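Side-chain contact in RNA-directed RNA polymerase (Infectious pancreatic necrosis virus, PDB 3ZED), which probably copies the viral RNA genome as an RNA-dependent RNA polymerase and is thought to occur both free and covalently linked to genomic RNA: residues 581-586 against 614-619. Sequence-based numbering, arbitrary orientation.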
loop_
_atom_site.group_PDB
_atom_site.type_symbol
_atom_site.label_atom_id
_atom_site.label_comp_id
_atom_site.label_asym_id
_atom_site.label_seq_id
_atom_site.Cartn_x
_atom_site.Cartn_y
_atom_site.Cartn_z
ATOM N N GLU B 581 7.803 20.050 5.486
ATOM C CA GLU B 581 7.811 20.045 4.011
ATOM C C GLU B 581 6.468 19.561 3.433
ATOM O O GLU B 581 5.975 20.144 2.473
ATOM C CB GLU B 581 8.962 19.174 3.492
ATOM C CG GLU B 581 9.453 19.547 2.102
ATOM C CD GLU B 581 10.680 18.764 1.657
ATOM O OE1 GLU B 581 10.534 17.570 1.302
ATOM O OE2 GLU B 581 11.793 19.341 1.686
ATOM N N ARG B 582 5.881 18.527 4.027
ATOM C CA ARG B 582 4.568 17.999 3.637
ATOM C C ARG B 582 3.455 19.014 3.941
ATOM O O ARG B 582 2.561 19.205 3.121
ATOM C CB ARG B 582 4.269 16.687 4.388
ATOM C CG ARG B 582 5.199 15.566 4.006
ATOM C CD ARG B 582 4.711 14.283 4.638
ATOM N NE ARG B 582 5.718 13.239 4.479
ATOM C CZ ARG B 582 5.452 11.984 4.142
ATOM N NH1 ARG B 582 4.195 11.594 3.937
ATOM N NH2 ARG B 582 6.436 11.100 4.025
ATOM N N LEU B 583 3.525 19.665 5.117
ATOM C CA LEU B 583 2.561 20.680 5.538
ATOM C C LEU B 583 2.546 21.847 4.547
ATOM O O LEU B 583 1.479 22.221 4.068
ATOM C CB LEU B 583 2.907 21.180 6.961
ATOM C CG LEU B 583 1.933 22.156 7.638
ATOM C CD1 LEU B 583 0.618 21.453 8.038
ATOM C CD2 LEU B 583 2.572 22.762 8.881
ATOM N N ILE B 584 3.722 22.380 4.208
ATOM C CA ILE B 584 3.889 23.498 3.268
ATOM C C ILE B 584 3.407 23.101 1.859
ATOM O O ILE B 584 2.631 23.854 1.275
ATOM C CB ILE B 584 5.349 24.009 3.277
ATOM C CG1 ILE B 584 5.761 24.567 4.666
ATOM C CG2 ILE B 584 5.658 25.015 2.149
ATOM C CD1 ILE B 584 5.070 25.885 5.193
ATOM N N ALA B 585 3.804 21.926 1.347
ATOM C CA ALA B 585 3.384 21.478 0.010
ATOM C C ALA B 585 1.857 21.392 -0.086
ATOM O O ALA B 585 1.276 21.848 -1.068
ATOM C CB ALA B 585 4.013 20.125 -0.323
ATOM N N SER B 586 1.224 20.854 0.953
ATOM C CA SER B 586 -0.234 20.691 1.040
ATOM C C SER B 586 -0.956 22.062 1.166
ATOM O O SER B 586 -2.010 22.251 0.545
ATOM C CB SER B 586 -0.594 19.766 2.194
ATOM O OG SER B 586 -1.971 19.448 2.142
ATOM N N GLU B 614 -9.464 23.817 7.836
ATOM C CA GLU B 614 -9.518 23.188 9.149
ATOM C C GLU B 614 -8.542 22.008 9.243
ATOM O O GLU B 614 -7.862 21.874 10.259
ATOM C CB GLU B 614 -10.949 22.718 9.493
ATOM C CG GLU B 614 -11.962 23.829 9.737
ATOM C CD GLU B 614 -11.722 24.706 10.950
ATOM O OE1 GLU B 614 -10.850 25.600 10.887
ATOM O OE2 GLU B 614 -12.434 24.525 11.958
ATOM N N ALA B 615 -8.457 21.165 8.183
ATOM C CA ALA B 615 -7.579 19.992 8.154
ATOM C C ALA B 615 -6.111 20.393 8.172
ATOM O O ALA B 615 -5.355 19.796 8.933
ATOM C CB ALA B 615 -7.877 19.114 6.954
ATOM N N ILE B 616 -5.715 21.439 7.418
ATOM C CA ILE B 616 -4.326 21.914 7.419
ATOM C C ILE B 616 -3.938 22.407 8.866
ATOM O O ILE B 616 -2.815 22.157 9.325
ATOM C CB ILE B 616 -4.001 22.941 6.293
ATOM C CG1 ILE B 616 -2.493 22.984 5.994
ATOM C CG2 ILE B 616 -4.538 24.345 6.557
ATOM C CD1 ILE B 616 -1.937 21.801 5.134
ATOM N N ARG B 617 -4.896 23.004 9.592
ATOM C CA ARG B 617 -4.686 23.437 10.975
ATOM C C ARG B 617 -4.540 22.216 11.896
ATOM O O ARG B 617 -3.567 22.146 12.640
ATOM C CB ARG B 617 -5.838 24.330 11.449
ATOM C CG ARG B 617 -5.923 25.675 10.739
ATOM C CD ARG B 617 -7.232 26.389 11.057
ATOM N NE ARG B 617 -7.228 26.888 12.429
ATOM C CZ ARG B 617 -8.306 27.271 13.103
ATOM N NH1 ARG B 617 -9.509 27.189 12.549
ATOM N NH2 ARG B 617 -8.194 27.727 14.336
ATOM N N LEU B 618 -5.464 21.240 11.791
ATOM C CA LEU B 618 -5.510 20.016 12.597
ATOM C C LEU B 618 -4.244 19.177 12.550
ATOM O O LEU B 618 -3.803 18.671 13.588
ATOM C CB LEU B 618 -6.651 19.109 12.121
ATOM C CG LEU B 618 -8.032 19.330 12.642
ATOM C CD1 LEU B 618 -9.012 18.549 11.811
ATOM C CD2 LEU B 618 -8.141 18.872 14.056
ATOM N N VAL B 619 -3.718 18.954 11.351
ATOM C CA VAL B 619 -2.567 18.078 11.161
ATOM C C VAL B 619 -1.258 18.711 11.621
ATOM O O VAL B 619 -0.281 17.984 11.752
ATOM C CB VAL B 619 -2.461 17.545 9.708
ATOM C CG1 VAL B 619 -3.645 16.635 9.412
ATOM C CG2 VAL B 619 -2.340 18.685 8.686
#
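Leu583, Ser586, Ile616 and Val619 make a small, buried apolar contact between two antiparallel helices of the thumb domain of this viral polymerase, helix 580-588 and helix 604-621. The local axes run at 172° to each other and come no closer than 10.8 Å, so the side chains have to bridge the space, and only 159 Å² is buried between the two segments. Ile616 and Leu583 reach across reciprocally, each CD1 touching the other's backbone carbonyl oxygen. Ile616 CG1 lies anti to the backbone N (chi1 -158°), and from there the chain carries CD1 to 3.6 Å from Leu583 O. The methyl meets this oxygen by van der Waals contact alone. Leu583 CD1 comes back the other way to 3.7 Å from Ile616 O, and the side chains pass at a slant, with the two CD1 methyls 3.9 Å apart. The same Leu583 CD1 also rests against Val619 CG2 at 4.1 Å, one turn further along the second helix. Beyond the pair, Leu583 packs on Leu627 of helix 625-645, while Phe662 touches both Ser586 and Val619. The buried hydroxyl of Ser586 has its polar partner outside the two helices, OG being hydrogen-bonded to Glu661 OE2. On another side of helix 604-621, Arg617 NH1 and Glu614 OE1 form a salt bridge of 2.7 Å; Arg617 also pairs with Glu628 and Glu614 with Arg639, tying this helix to helix 625-645. Back at the interface, apolar Ile616 CD1 lies 3.8 Å from both CB and OG of Ser586, its methyl set alongside the serine's CB-OG bond.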